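Local coordinates for protein xyloglucan-specific endo-beta-1,4-glucanase (Uncultured bacterium, PDB 4W88) that probably cleaves internal beta-1,4-glucosidic bonds in the backbone of the plant polysaccharide xyloglucan, as a rumen-derived member of glycoside hydrolase family 5, at residues A[56-61]-A[96-101]; A[14-19]-A[303-308]; A[20-25]-A[60-65]; A[220-225]-A[265-270]; A[126-131]-A[179-184]. The protein carries 1 engineered substitution. All coordinates share one frame; numbering follows the deposited sequence.

In the fold
Interactions 1, 2 and 4 are buried strand pairings of one closed, eight-stranded parallel barrel. Interaction 2 closes it by joining the first strand to the last, while interactions 1 and 4 each join consecutive strands. Arg-59 of interaction 1 hydrogen-bonds to Asn-17 of interaction 2, and Asn-17 reaches Thr-270 O of interaction 4, a polar network within the barrel. Interaction 3, also buried, shares Ile-60 and Pro-61 with interaction 1 but joins two loops that follow strands, through hydrogen bonds to backbone oxygens, water and a leucine. Interaction 5 lies farther out, partly buried between two helices, and is apolar. Trp-128 still links it inward by packing on Leu-100 O of interaction 1.

Interaction 1. Residues A[56-61]-A[96-101]; sequences NAIRIP and MYIILD
Ile-58 against Met-96 and Asp-101 against Arg-59, the two pairs built on the residues with most surface buried, join parallel strands 57-60 and 97-101. The Ile-58 backbone is gripped twice: N donates to Tyr-97 O (2.8 Å) and O accepts from Ile-99 N (2.9 Å). Its CB meets the methyl CE of selenomethionine Met-96 at 3.9 Å, because the Met-96 chain bends at chi3 (82°). Ile-60 CD1 extends this apolar layer against Ile-98 CG2, under helix 78-92. Inside the barrel, Asp-101 OD2 sits over one face of the Arg-59 guanidinium, 3.4 Å from NH2; this salt bridge is of charge alone, with no N-H aimed at the oxygen. The arginine bonds instead with Glu-145, Glu-271, Asn-17 and Asn-148. An alanine in place of Arg-59 would probably leave Asp-101 without its cationic neighbour and Asn-17 OD1 without this donor. Methyls thus pack outside, while inside one cation is shared among acidic and amide groups, with Asp-101 held to it by charge and to His-103 by a hydrogen bond.

Interaction 2. Residues A[14-19]-A[303-308]; sequences IGWNLG and IWDNNI
Trp-16 reaches Asp-305 with its indole N-H: NE1 donates a bent hydrogen bond to OD2 at 2.8 Å, meeting the oxygen on its anti side. Ring and carboxylate planes stand 71° apart, and the ring gets there because CG lies anti to the backbone N (chi1 -178°). Asp-305 OD2 also pairs with Leu-319 N, and OD1 accepts from Asn-307 N in an Asx turn, so the carboxylate is held at both oxygens. A leucine in place of Trp-16 would probably leave OD2 with one donor fewer and the carboxylate less firmly fixed. On the other face, Asn-17 crosses Trp-304 at about a right angle, CB 3.4 Å from CE3, with amide and ring planes 51° apart. Its OD1 accepts from Arg-59 NH1, and ND2 donates to Thr-270 O and weakly to Ile-303 O. Gly-19 CA lies over the six-membered ring of Trp-304, 3.9 Å from its centroid, in a CH-pi contact. The backbones are joined by Ile-303 N to Gly-15 O, Asn-17 N to Ile-303 O and Gly-19 N to Asp-305 O. They close the barrel, setting strand 15-18 between 57-60 and 300-305, while Ile-14 and Ile-303 pack on Tyr-335 of helix 329-336.

Interaction 3. Residues A[20-25]-A[60-65]; sequences NTLDAT and IPVTFA
Asp-23 and Val-62 bring their backbones together, CA to CA 4.2 Å, where a type I turn from Thr-21 to Ala-24 lies along the extended run after strand 57-60. These loops follow the first and second strands of the barrel, at the C-terminal strand ends, and the Asp-23 side chain comes within about 4 Å of a bound Tris. Thr-63 N donates an almost straight hydrogen bond to Leu-22 O (3.0 Å), approaching from above the carbonyl plane. A water bridges the two segments, accepting from Leu-22 N and donating to Pro-61 O. The Thr-63 hydroxyl adds a second tie, OG1 to Asp-23 O at 2.7 Å, and also pairs with His-104 N. Leu-22 lies alongside Ile-60 and Val-62, its CD1 3.8 Å from Ile-60 CG2; helix 78-92 covers this group through Trp-80 and Val-88. Asp-23 lies alongside Pro-61. Its CG sits between the backbone N and the carbonyl carbon (chi1 44°), which folds the carboxylate back on its own loop: OD1 takes Thr-21 N (2.7 Å) and OD2 takes Asn-20 N (2.9 Å). The aspartate thus probably stiffens its own turn, while the loops are joined by a few hydrogen bonds to backbone oxygens, a water and the leucine's apolar packing.

Interaction 4. Residues A[220-225]-A[265-270]; sequences VALHTY and IPVVIT
His-223 points the edge of its ring at Thr-270: NE2 donates to OG1 at 2.9 Å, the oxygen lying in the ring plane. ND1 pairs with Glu-149 OE2, so both ring nitrogens are held and the imidazole is fixed in rotation, while His-200 stacks on it. Thr-270 OG1 also bonds to Glu-145. With OG1 between the backbone N and the carbonyl carbon (chi1 60°), the methyl CG2 is left anti to the carbonyl carbon and rests 3.7 Å from Ala-221 CB. On the other face of the pair, Ile-269 CD1 lies 3.9 Å from Leu-222 CB, and Leu-222 CD1 reaches Val-267 CG1 at 4.1 Å. Thr-224 crosses Ile-269 at about a right angle, its OG1, bonded to Tyr-290 OH, 3.5 Å from CG2. Helix 246-261 covers this apolar side through Ile-256 and Leu-260. The backbones are joined by a parallel ladder: Val-220 N to Pro-266 O (2.9 Å), Val-268 N to Val-220 O, Leu-222 N to Val-268 O, and Thr-270 N to Leu-222 O (3.1 Å). Strand 218-223, helix 246-261 and strand 267-272 thus form a beta-alpha-beta unit of the TIM barrel, in which the C-terminal strand ends carry the substrate site; here Tyr-225 of the first segment touches a glucose unit of the bound glycan.

Interaction 5. Residues A[126-131]-A[179-184]; sequences AIWKQL and DAVRAT
Lys-129 and Ala-180 mark the closest backbone approach of helices 117-134 and 164-182, CA to CA 5.4 Å. Trp-128 and Val-181 run alongside each other in the same direction, and the methyl CG2 of Val-181 stands 4.1 Å from both CB and CE3 of Trp-128, oblique to the ring. Ala-180 CB fills in at 4.5 Å from Trp-128 CB. Both helices belong to the outer layer of the TIM barrel, following strands 97-101 and 142-145, so the contact joins neighbours in the helical ring. The far end of the indole leads inward, where NE1 bonds to Gly-146 O, Leu-131 CD1 covers one face, and Phe-144 and Phe-177 meet the ring. Thr-184 OG1 sits between the backbone N and the carbonyl carbon (chi1 64°), which turns the hydroxyl onto Val-181 O at 2.7 Å and sets the methyl CG2 3.8 Å from Lys-129 O. Val-181 O also accepts from Thr-184 N.

Interaction 1. Residues A[56-61]-A[96-101]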
# COMPACT_ATOMS: atom_id res chain seq x y z
N ASN A 56 4.54 11.00 -8.78
CA ASN A 56 5.41 10.22 -9.70
C ASN A 56 5.60 8.75 -9.28
O ASN A 56 6.45 8.04 -9.81
CB ASN A 56 6.77 10.89 -9.95
CG ASN A 56 7.63 10.92 -8.72
OD1 ASN A 56 7.15 11.08 -7.60
ND2 ASN A 56 8.93 10.72 -8.94
N ALA A 57 4.84 8.33 -8.29
CA ALA A 57 4.86 6.97 -7.80
C ALA A 57 3.42 6.54 -7.68
O ALA A 57 2.53 7.31 -7.23
CB ALA A 57 5.55 6.92 -6.45
N ILE A 58 3.17 5.30 -8.06
CA ILE A 58 1.80 4.72 -8.07
C ILE A 58 1.88 3.35 -7.38
O ILE A 58 2.73 2.52 -7.69
CB ILE A 58 1.22 4.59 -9.51
CG1 ILE A 58 -0.21 4.08 -9.49
CG2 ILE A 58 2.11 3.76 -10.45
CD1 ILE A 58 -0.91 4.22 -10.84
N ARG A 59 0.92 3.13 -6.47
CA ARG A 59 0.68 1.84 -5.87
C ARG A 59 -0.55 1.24 -6.62
O ARG A 59 -1.59 1.92 -6.76
CB ARG A 59 0.50 1.92 -4.37
CG ARG A 59 0.19 0.58 -3.71
CD ARG A 59 0.40 0.78 -2.21
NE ARG A 59 0.25 -0.34 -1.28
CZ ARG A 59 -0.84 -0.60 -0.59
NH1 ARG A 59 -1.99 0.01 -0.81
NH2 ARG A 59 -0.74 -1.47 0.40
N ILE A 60 -0.38 -0.01 -7.10
CA ILE A 60 -1.38 -0.73 -7.84
C ILE A 60 -1.79 -1.89 -6.99
O ILE A 60 -1.15 -2.97 -6.98
CB ILE A 60 -0.81 -1.21 -9.18
CG1 ILE A 60 -0.31 0.00 -10.01
CG2 ILE A 60 -1.86 -1.99 -9.97
CD1 ILE A 60 0.52 -0.28 -11.24
N PRO A 61 -2.84 -1.67 -6.18
CA PRO A 61 -3.31 -2.79 -5.36
C PRO A 61 -4.05 -3.80 -6.21
O PRO A 61 -4.86 -3.43 -7.06
CB PRO A 61 -4.24 -2.11 -4.38
CG PRO A 61 -4.67 -0.86 -5.05
CD PRO A 61 -3.57 -0.43 -5.94
N MSE A 96 7.56 5.99 -13.98
CA MSE A 96 7.09 6.11 -12.58
C MSE A 96 7.69 5.05 -11.68
O MSE A 96 8.13 3.98 -12.14
CB MSE A 96 5.57 5.99 -12.54
CG MSE A 96 4.90 7.14 -13.26
SE MSE A 96 2.95 6.92 -13.31
CE MSE A 96 2.51 7.59 -11.56
N TYR A 97 7.77 5.39 -10.37
CA TYR A 97 8.01 4.42 -9.31
C TYR A 97 6.70 3.70 -9.07
O TYR A 97 5.63 4.33 -9.06
CB TYR A 97 8.59 5.12 -8.07
CG TYR A 97 9.97 5.67 -8.38
CD1 TYR A 97 10.16 6.93 -9.03
CD2 TYR A 97 11.07 4.89 -8.18
CE1 TYR A 97 11.41 7.32 -9.42
CE2 TYR A 97 12.33 5.29 -8.51
CZ TYR A 97 12.51 6.48 -9.14
OH TYR A 97 13.80 6.78 -9.53
N ILE A 98 6.78 2.41 -8.78
CA ILE A 98 5.60 1.57 -8.78
C ILE A 98 5.63 0.61 -7.59
O ILE A 98 6.69 -0.02 -7.37
CB ILE A 98 5.47 0.73 -10.07
CG1 ILE A 98 5.60 1.63 -11.29
CG2 ILE A 98 4.15 -0.05 -10.08
CD1 ILE A 98 5.88 0.89 -12.59
N ILE A 99 4.51 0.42 -6.95
CA ILE A 99 4.35 -0.69 -6.04
C ILE A 99 3.24 -1.57 -6.51
O ILE A 99 2.14 -1.12 -6.69
CB ILE A 99 4.08 -0.25 -4.58
CG1 ILE A 99 5.23 0.59 -4.02
CG2 ILE A 99 3.69 -1.43 -3.71
CD1 ILE A 99 4.89 1.21 -2.65
N LEU A 100 3.56 -2.84 -6.68
CA LEU A 100 2.59 -3.92 -6.91
C LEU A 100 2.40 -4.71 -5.60
O LEU A 100 3.39 -5.20 -5.04
CB LEU A 100 3.10 -4.90 -7.95
CG LEU A 100 2.21 -6.07 -8.29
CD1 LEU A 100 0.86 -5.65 -8.85
CD2 LEU A 100 3.00 -7.01 -9.23
N ASP A 101 1.17 -4.82 -5.10
CA ASP A 101 0.92 -5.63 -3.93
C ASP A 101 0.05 -6.86 -4.22
O ASP A 101 -0.35 -7.09 -5.37
CB ASP A 101 0.34 -4.80 -2.78
CG ASP A 101 -1.18 -4.56 -2.82
OD1 ASP A 101 -1.88 -5.11 -3.65
OD2 ASP A 101 -1.65 -3.81 -1.85

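Interaction 2. Residues A[14-19]-A[303-308]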
# COMPACT_ATOMS: atom_id res chain seq x y z
N ILE A 14 5.69 12.09 -4.07
CA ILE A 14 4.59 11.55 -3.27
C ILE A 14 3.87 10.54 -4.20
O ILE A 14 3.92 10.68 -5.42
CB ILE A 14 3.69 12.65 -2.67
CG1 ILE A 14 2.65 12.10 -1.69
CG2 ILE A 14 2.99 13.49 -3.71
CD1 ILE A 14 2.10 13.16 -0.78
N GLY A 15 3.25 9.54 -3.60
CA GLY A 15 2.55 8.53 -4.36
C GLY A 15 1.03 8.51 -4.25
O GLY A 15 0.41 9.21 -3.48
N TRP A 16 0.47 7.65 -5.07
CA TRP A 16 -0.99 7.61 -5.32
C TRP A 16 -1.43 6.20 -5.55
O TRP A 16 -0.74 5.47 -6.27
CB TRP A 16 -1.32 8.50 -6.53
CG TRP A 16 -2.72 8.63 -6.91
CD1 TRP A 16 -3.56 9.60 -6.51
CD2 TRP A 16 -3.46 7.82 -7.85
NE1 TRP A 16 -4.77 9.45 -7.12
CE2 TRP A 16 -4.74 8.33 -7.91
CE3 TRP A 16 -3.17 6.68 -8.59
CZ2 TRP A 16 -5.71 7.77 -8.76
CZ3 TRP A 16 -4.16 6.11 -9.39
CH2 TRP A 16 -5.40 6.65 -9.45
N ASN A 17 -2.50 5.78 -4.90
CA ASN A 17 -3.00 4.40 -5.05
C ASN A 17 -4.16 4.39 -6.07
O ASN A 17 -5.15 5.15 -5.96
CB ASN A 17 -3.64 3.82 -3.75
CG ASN A 17 -2.66 3.30 -2.75
OD1 ASN A 17 -2.40 2.10 -2.69
ND2 ASN A 17 -2.09 4.19 -1.94
N LEU A 18 -4.09 3.42 -6.97
CA LEU A 18 -5.23 3.09 -7.89
C LEU A 18 -6.25 2.23 -7.12
O LEU A 18 -6.38 1.01 -7.34
CB LEU A 18 -4.65 2.31 -9.08
CG LEU A 18 -5.61 2.03 -10.26
CD1 LEU A 18 -6.06 3.31 -10.97
CD2 LEU A 18 -4.91 1.05 -11.16
N GLY A 19 -6.99 2.89 -6.22
CA GLY A 19 -7.84 2.17 -5.29
C GLY A 19 -9.18 1.68 -5.87
O GLY A 19 -9.71 2.27 -6.79
N ILE A 303 -1.00 8.07 -1.26
CA ILE A 303 -2.35 8.49 -0.85
C ILE A 303 -3.37 7.51 -1.42
O ILE A 303 -3.31 7.14 -2.59
CB ILE A 303 -2.63 9.95 -1.33
CG1 ILE A 303 -1.53 10.89 -0.90
CG2 ILE A 303 -4.01 10.39 -0.87
CD1 ILE A 303 -1.20 10.81 0.62
N TRP A 304 -4.30 7.06 -0.57
CA TRP A 304 -5.38 6.20 -1.01
C TRP A 304 -6.46 6.97 -1.83
O TRP A 304 -7.01 7.98 -1.35
CB TRP A 304 -6.04 5.54 0.20
CG TRP A 304 -7.10 4.58 -0.27
CD1 TRP A 304 -8.47 4.68 -0.14
CD2 TRP A 304 -6.84 3.30 -0.90
NE1 TRP A 304 -9.07 3.59 -0.71
CE2 TRP A 304 -8.10 2.71 -1.15
CE3 TRP A 304 -5.68 2.64 -1.27
CZ2 TRP A 304 -8.22 1.46 -1.80
CZ3 TRP A 304 -5.79 1.43 -1.85
CH2 TRP A 304 -7.02 0.85 -2.12
N ASP A 305 -6.68 6.56 -3.08
CA ASP A 305 -7.64 7.18 -3.94
C ASP A 305 -8.56 6.14 -4.56
O ASP A 305 -8.20 5.41 -5.48
CB ASP A 305 -6.95 8.05 -5.01
CG ASP A 305 -7.94 8.85 -5.85
OD1 ASP A 305 -9.17 8.49 -5.91
OD2 ASP A 305 -7.48 9.87 -6.48
N ASN A 306 -9.81 6.15 -4.05
CA ASN A 306 -10.83 5.22 -4.51
C ASN A 306 -11.84 5.73 -5.53
O ASN A 306 -12.83 5.02 -5.85
CB ASN A 306 -11.54 4.55 -3.31
CG ASN A 306 -12.23 5.56 -2.42
OD1 ASN A 306 -12.33 6.72 -2.80
ND2 ASN A 306 -12.79 5.10 -1.32
N ASN A 307 -11.64 6.96 -5.97
CA ASN A 307 -12.57 7.66 -6.90
C ASN A 307 -13.94 7.88 -6.32
O ASN A 307 -14.88 8.06 -7.09
CB ASN A 307 -12.64 6.89 -8.21
CG ASN A 307 -13.18 7.70 -9.37
OD1 ASN A 307 -13.08 8.92 -9.39
ND2 ASN A 307 -13.77 7.03 -10.33
N ILE A 308 -14.05 7.97 -4.98
CA ILE A 308 -15.33 8.29 -4.35
C ILE A 308 -15.22 9.68 -3.76
O ILE A 308 -14.39 9.91 -2.91
CB ILE A 308 -15.72 7.27 -3.26
CG1 ILE A 308 -15.88 5.88 -3.89
CG2 ILE A 308 -17.02 7.71 -2.59
CD1 ILE A 308 -16.19 4.81 -2.85

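Interaction 3. Residues A[20-25]-A[60-65]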
# COMPACT_ATOMS: atom_id res chain seq x y z
N ASN A 20 -9.71 0.58 -5.30
CA ASN A 20 -11.04 0.03 -5.65
C ASN A 20 -11.11 -0.36 -7.14
O ASN A 20 -12.14 -0.08 -7.81
CB ASN A 20 -12.18 0.99 -5.26
CG ASN A 20 -12.54 0.91 -3.78
OD1 ASN A 20 -11.75 0.43 -2.92
ND2 ASN A 20 -13.69 1.41 -3.45
N THR A 21 -9.97 -0.87 -7.63
CA THR A 21 -9.76 -1.15 -9.09
C THR A 21 -9.33 -2.61 -9.24
O THR A 21 -10.21 -3.47 -9.12
CB THR A 21 -8.87 -0.06 -9.68
OG1 THR A 21 -9.39 1.24 -9.34
CG2 THR A 21 -8.72 -0.17 -11.13
N LEU A 22 -8.04 -2.91 -9.40
CA LEU A 22 -7.62 -4.29 -9.50
C LEU A 22 -7.77 -5.06 -8.17
O LEU A 22 -7.70 -6.30 -8.14
CB LEU A 22 -6.23 -4.39 -10.06
CG LEU A 22 -6.08 -3.77 -11.46
CD1 LEU A 22 -4.63 -3.90 -11.84
CD2 LEU A 22 -6.91 -4.48 -12.50
N ASP A 23 -7.96 -4.32 -7.08
CA ASP A 23 -8.20 -4.84 -5.75
C ASP A 23 -9.65 -5.19 -5.52
O ASP A 23 -9.95 -5.88 -4.54
CB ASP A 23 -7.76 -3.85 -4.65
CG ASP A 23 -8.17 -2.40 -4.92
OD1 ASP A 23 -8.00 -1.87 -6.06
OD2 ASP A 23 -8.63 -1.74 -3.93
N ALA A 24 -10.52 -4.72 -6.38
CA ALA A 24 -11.93 -5.06 -6.27
C ALA A 24 -12.17 -6.57 -6.45
O ALA A 24 -11.53 -7.21 -7.24
CB ALA A 24 -12.75 -4.26 -7.26
N THR A 25 -13.18 -7.09 -5.77
CA THR A 25 -13.35 -8.56 -5.61
C THR A 25 -14.62 -9.09 -6.26
O THR A 25 -14.92 -10.28 -6.14
CB THR A 25 -13.39 -8.91 -4.13
OG1 THR A 25 -14.54 -8.32 -3.52
CG2 THR A 25 -12.07 -8.53 -3.44
N ILE A 60 -0.38 -0.01 -7.10
CA ILE A 60 -1.38 -0.73 -7.84
C ILE A 60 -1.79 -1.89 -6.99
O ILE A 60 -1.15 -2.97 -6.98
CB ILE A 60 -0.81 -1.21 -9.18
CG1 ILE A 60 -0.31 0.00 -10.01
CG2 ILE A 60 -1.86 -1.99 -9.97
CD1 ILE A 60 0.52 -0.28 -11.24
N PRO A 61 -2.84 -1.67 -6.18
CA PRO A 61 -3.31 -2.79 -5.36
C PRO A 61 -4.05 -3.80 -6.21
O PRO A 61 -4.86 -3.43 -7.06
CB PRO A 61 -4.24 -2.11 -4.38
CG PRO A 61 -4.67 -0.86 -5.05
CD PRO A 61 -3.57 -0.43 -5.94
N VAL A 62 -3.78 -5.07 -5.95
CA VAL A 62 -4.35 -6.14 -6.74
C VAL A 62 -4.83 -7.27 -5.82
O VAL A 62 -4.06 -7.74 -4.98
CB VAL A 62 -3.38 -6.74 -7.73
CG1 VAL A 62 -4.06 -7.76 -8.60
CG2 VAL A 62 -2.78 -5.67 -8.64
N THR A 63 -6.06 -7.73 -6.01
CA THR A 63 -6.53 -8.89 -5.26
C THR A 63 -6.52 -10.04 -6.25
O THR A 63 -7.20 -10.02 -7.29
CB THR A 63 -7.98 -8.71 -4.67
OG1 THR A 63 -7.94 -7.52 -3.82
CG2 THR A 63 -8.36 -9.92 -3.85
N PHE A 64 -5.78 -11.07 -5.88
CA PHE A 64 -5.59 -12.21 -6.81
C PHE A 64 -6.55 -13.35 -6.56
O PHE A 64 -6.84 -14.10 -7.48
CB PHE A 64 -4.16 -12.70 -6.65
CG PHE A 64 -3.19 -11.74 -7.25
CD1 PHE A 64 -2.94 -11.79 -8.64
CD2 PHE A 64 -2.56 -10.78 -6.49
CE1 PHE A 64 -2.05 -10.88 -9.21
CE2 PHE A 64 -1.68 -9.85 -7.11
CZ PHE A 64 -1.45 -9.89 -8.50
N ALA A 65 -7.01 -13.50 -5.30
CA ALA A 65 -7.73 -14.67 -4.88
C ALA A 65 -8.69 -15.29 -5.93
O ALA A 65 -8.59 -16.51 -6.25
CB ALA A 65 -8.49 -14.42 -3.57
O HOH W 1 -5.68 -1.33 -8.67
O HOH W 2 -9.62 -8.91 -8.34

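Interaction 4. Residues A[220-225]-A[265-270]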
# COMPACT_ATOMS: atom_id res chain seq x y z
N VAL A 220 9.98 -1.47 5.01
CA VAL A 220 8.85 -1.77 5.85
C VAL A 220 7.68 -0.77 5.56
O VAL A 220 7.89 0.45 5.59
CB VAL A 220 9.19 -1.73 7.34
CG1 VAL A 220 7.93 -2.02 8.17
CG2 VAL A 220 10.31 -2.73 7.63
N ALA A 221 6.52 -1.33 5.21
CA ALA A 221 5.32 -0.61 4.91
C ALA A 221 4.42 -0.58 6.17
O ALA A 221 4.26 -1.59 6.92
CB ALA A 221 4.57 -1.27 3.77
N LEU A 222 3.88 0.62 6.37
CA LEU A 222 2.86 0.93 7.37
C LEU A 222 1.72 1.68 6.75
O LEU A 222 1.91 2.36 5.78
CB LEU A 222 3.50 1.73 8.55
CG LEU A 222 4.67 1.01 9.18
CD1 LEU A 222 5.38 1.98 10.07
CD2 LEU A 222 4.25 -0.27 9.97
N HIS A 223 0.54 1.63 7.39
CA HIS A 223 -0.56 2.47 7.01
C HIS A 223 -0.92 3.33 8.20
O HIS A 223 -1.16 2.82 9.27
CB HIS A 223 -1.78 1.68 6.60
CG HIS A 223 -1.60 0.87 5.36
ND1 HIS A 223 -2.54 -0.06 4.91
CD2 HIS A 223 -0.62 0.90 4.43
CE1 HIS A 223 -2.10 -0.57 3.78
NE2 HIS A 223 -0.96 0.01 3.47
N THR A 224 -0.94 4.65 7.98
CA THR A 224 -1.09 5.59 9.05
C THR A 224 -2.06 6.69 8.66
O THR A 224 -1.67 7.80 8.25
CB THR A 224 0.22 6.18 9.59
OG1 THR A 224 1.00 6.75 8.53
CG2 THR A 224 0.99 5.16 10.27
N TYR A 225 -3.31 6.34 8.75
CA TYR A 225 -4.39 7.34 8.54
C TYR A 225 -4.69 8.11 9.84
O TYR A 225 -5.81 8.03 10.40
CB TYR A 225 -5.65 6.62 8.10
CG TYR A 225 -5.64 5.95 6.72
CD1 TYR A 225 -5.21 4.61 6.52
CD2 TYR A 225 -6.20 6.60 5.63
CE1 TYR A 225 -5.28 4.02 5.26
CE2 TYR A 225 -6.31 6.00 4.37
CZ TYR A 225 -5.87 4.67 4.20
OH TYR A 225 -6.02 4.11 2.97
N ILE A 265 16.44 1.47 8.90
CA ILE A 265 15.57 0.58 8.15
C ILE A 265 14.60 1.45 7.31
O ILE A 265 13.91 2.33 7.87
CB ILE A 265 14.74 -0.35 9.09
CG1 ILE A 265 15.55 -1.15 10.14
CG2 ILE A 265 13.89 -1.28 8.22
CD1 ILE A 265 16.67 -1.91 9.54
N PRO A 266 14.58 1.26 5.97
CA PRO A 266 13.68 2.02 5.15
C PRO A 266 12.21 1.78 5.52
O PRO A 266 11.80 0.64 5.71
CB PRO A 266 13.98 1.51 3.71
CG PRO A 266 15.39 1.14 3.76
CD PRO A 266 15.53 0.51 5.13
N VAL A 267 11.45 2.89 5.61
CA VAL A 267 10.04 2.87 5.87
C VAL A 267 9.29 3.61 4.78
O VAL A 267 9.73 4.69 4.32
CB VAL A 267 9.70 3.52 7.23
CG1 VAL A 267 8.20 3.55 7.47
CG2 VAL A 267 10.34 2.69 8.27
N VAL A 268 8.18 3.01 4.36
CA VAL A 268 7.29 3.58 3.34
C VAL A 268 5.85 3.52 3.89
O VAL A 268 5.37 2.48 4.35
CB VAL A 268 7.33 2.81 1.96
CG1 VAL A 268 6.50 3.65 0.97
CG2 VAL A 268 8.70 2.67 1.45
N ILE A 269 5.15 4.66 3.89
CA ILE A 269 3.72 4.71 4.21
C ILE A 269 2.90 4.41 2.94
O ILE A 269 2.68 5.31 2.14
CB ILE A 269 3.30 6.02 4.88
CG1 ILE A 269 4.21 6.35 6.08
CG2 ILE A 269 1.86 5.95 5.21
CD1 ILE A 269 4.23 5.33 7.20
N THR A 270 2.44 3.16 2.78
CA THR A 270 1.85 2.78 1.54
C THR A 270 0.39 3.14 1.40
O THR A 270 -0.16 3.03 0.29
CB THR A 270 2.15 1.30 1.17
OG1 THR A 270 1.62 0.42 2.18
CG2 THR A 270 3.65 1.09 1.01

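Interaction 5. Residues A[126-131]-A[179-184]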
# COMPACT_ATOMS: atom_id res chain seq x y z
N ALA A 126 3.68 -19.23 -3.67
CA ALA A 126 3.26 -19.61 -4.97
C ALA A 126 2.77 -18.47 -5.87
O ALA A 126 3.05 -18.44 -7.09
CB ALA A 126 2.22 -20.71 -4.90
N ILE A 127 2.07 -17.49 -5.25
CA ILE A 127 1.53 -16.36 -5.99
C ILE A 127 2.78 -15.51 -6.37
O ILE A 127 2.89 -15.07 -7.52
CB ILE A 127 0.55 -15.60 -5.13
CG1 ILE A 127 -0.76 -16.42 -4.89
CG2 ILE A 127 0.19 -14.23 -5.75
CD1 ILE A 127 -1.63 -15.86 -3.78
N TRP A 128 3.65 -15.23 -5.38
CA TRP A 128 4.76 -14.34 -5.61
C TRP A 128 5.79 -14.92 -6.56
O TRP A 128 6.44 -14.13 -7.30
CB TRP A 128 5.36 -13.84 -4.31
CG TRP A 128 4.62 -12.65 -3.80
CD1 TRP A 128 3.78 -12.59 -2.74
CD2 TRP A 128 4.57 -11.38 -4.44
NE1 TRP A 128 3.21 -11.31 -2.67
CE2 TRP A 128 3.71 -10.56 -3.69
CE3 TRP A 128 5.23 -10.84 -5.55
CZ2 TRP A 128 3.47 -9.21 -4.04
CZ3 TRP A 128 4.96 -9.53 -5.90
CH2 TRP A 128 4.07 -8.73 -5.18
N LYS A 129 5.98 -16.25 -6.57
CA LYS A 129 6.87 -16.82 -7.59
C LYS A 129 6.38 -16.44 -9.00
O LYS A 129 7.19 -16.07 -9.85
CB LYS A 129 6.99 -18.34 -7.43
CG LYS A 129 7.77 -19.12 -8.50
CD LYS A 129 7.92 -20.59 -8.09
CE LYS A 129 8.94 -21.36 -8.88
NZ LYS A 129 8.40 -21.65 -10.17
N GLN A 130 5.04 -16.55 -9.22
CA GLN A 130 4.48 -16.25 -10.51
C GLN A 130 4.59 -14.78 -10.85
O GLN A 130 4.92 -14.43 -12.02
CB GLN A 130 3.03 -16.67 -10.62
CG GLN A 130 2.81 -18.14 -10.49
CD GLN A 130 1.33 -18.46 -10.44
OE1 GLN A 130 0.59 -18.36 -11.43
NE2 GLN A 130 0.88 -18.77 -9.24
N LEU A 131 4.32 -13.92 -9.88
CA LEU A 131 4.40 -12.45 -10.11
C LEU A 131 5.84 -12.04 -10.40
O LEU A 131 6.11 -11.30 -11.32
CB LEU A 131 3.82 -11.66 -8.95
CG LEU A 131 2.30 -11.81 -8.79
CD1 LEU A 131 1.96 -11.03 -7.48
CD2 LEU A 131 1.60 -11.29 -9.98
N ASP A 179 11.81 -14.84 0.14
CA ASP A 179 12.48 -16.05 -0.42
C ASP A 179 11.96 -16.40 -1.84
O ASP A 179 12.73 -16.72 -2.73
CB ASP A 179 12.28 -17.19 0.57
CG ASP A 179 13.07 -18.37 0.27
OD1 ASP A 179 12.59 -19.13 -0.54
OD2 ASP A 179 14.14 -18.57 0.88
N ALA A 180 10.63 -16.38 -2.03
CA ALA A 180 10.02 -16.76 -3.25
C ALA A 180 10.47 -15.83 -4.36
O ALA A 180 10.74 -16.26 -5.49
CB ALA A 180 8.53 -16.76 -3.13
N VAL A 181 10.51 -14.55 -4.06
CA VAL A 181 10.88 -13.56 -5.08
C VAL A 181 12.37 -13.64 -5.42
O VAL A 181 12.73 -13.72 -6.59
CB VAL A 181 10.54 -12.13 -4.65
CG1 VAL A 181 11.04 -11.09 -5.64
CG2 VAL A 181 9.03 -11.92 -4.44
N ARG A 182 13.23 -13.69 -4.40
CA ARG A 182 14.65 -13.81 -4.68
C ARG A 182 15.05 -15.07 -5.46
O ARG A 182 15.96 -15.03 -6.32
CB ARG A 182 15.48 -13.75 -3.38
CG ARG A 182 15.28 -12.45 -2.58
CD ARG A 182 15.74 -11.22 -3.30
NE ARG A 182 15.71 -10.04 -2.39
CZ ARG A 182 15.32 -8.84 -2.75
NH1 ARG A 182 14.84 -8.58 -3.96
NH2 ARG A 182 15.31 -7.89 -1.87
N ALA A 183 14.33 -16.18 -5.21
CA ALA A 183 14.61 -17.39 -5.90
C ALA A 183 14.29 -17.32 -7.40
O ALA A 183 14.77 -18.20 -8.16
CB ALA A 183 13.82 -18.52 -5.28
N THR A 184 13.61 -16.27 -7.87
CA THR A 184 13.36 -16.18 -9.31
C THR A 184 14.46 -15.45 -10.05
O THR A 184 14.53 -15.53 -11.27
CB THR A 184 12.05 -15.48 -9.65
OG1 THR A 184 12.09 -14.09 -9.22
CG2 THR A 184 10.92 -16.22 -8.97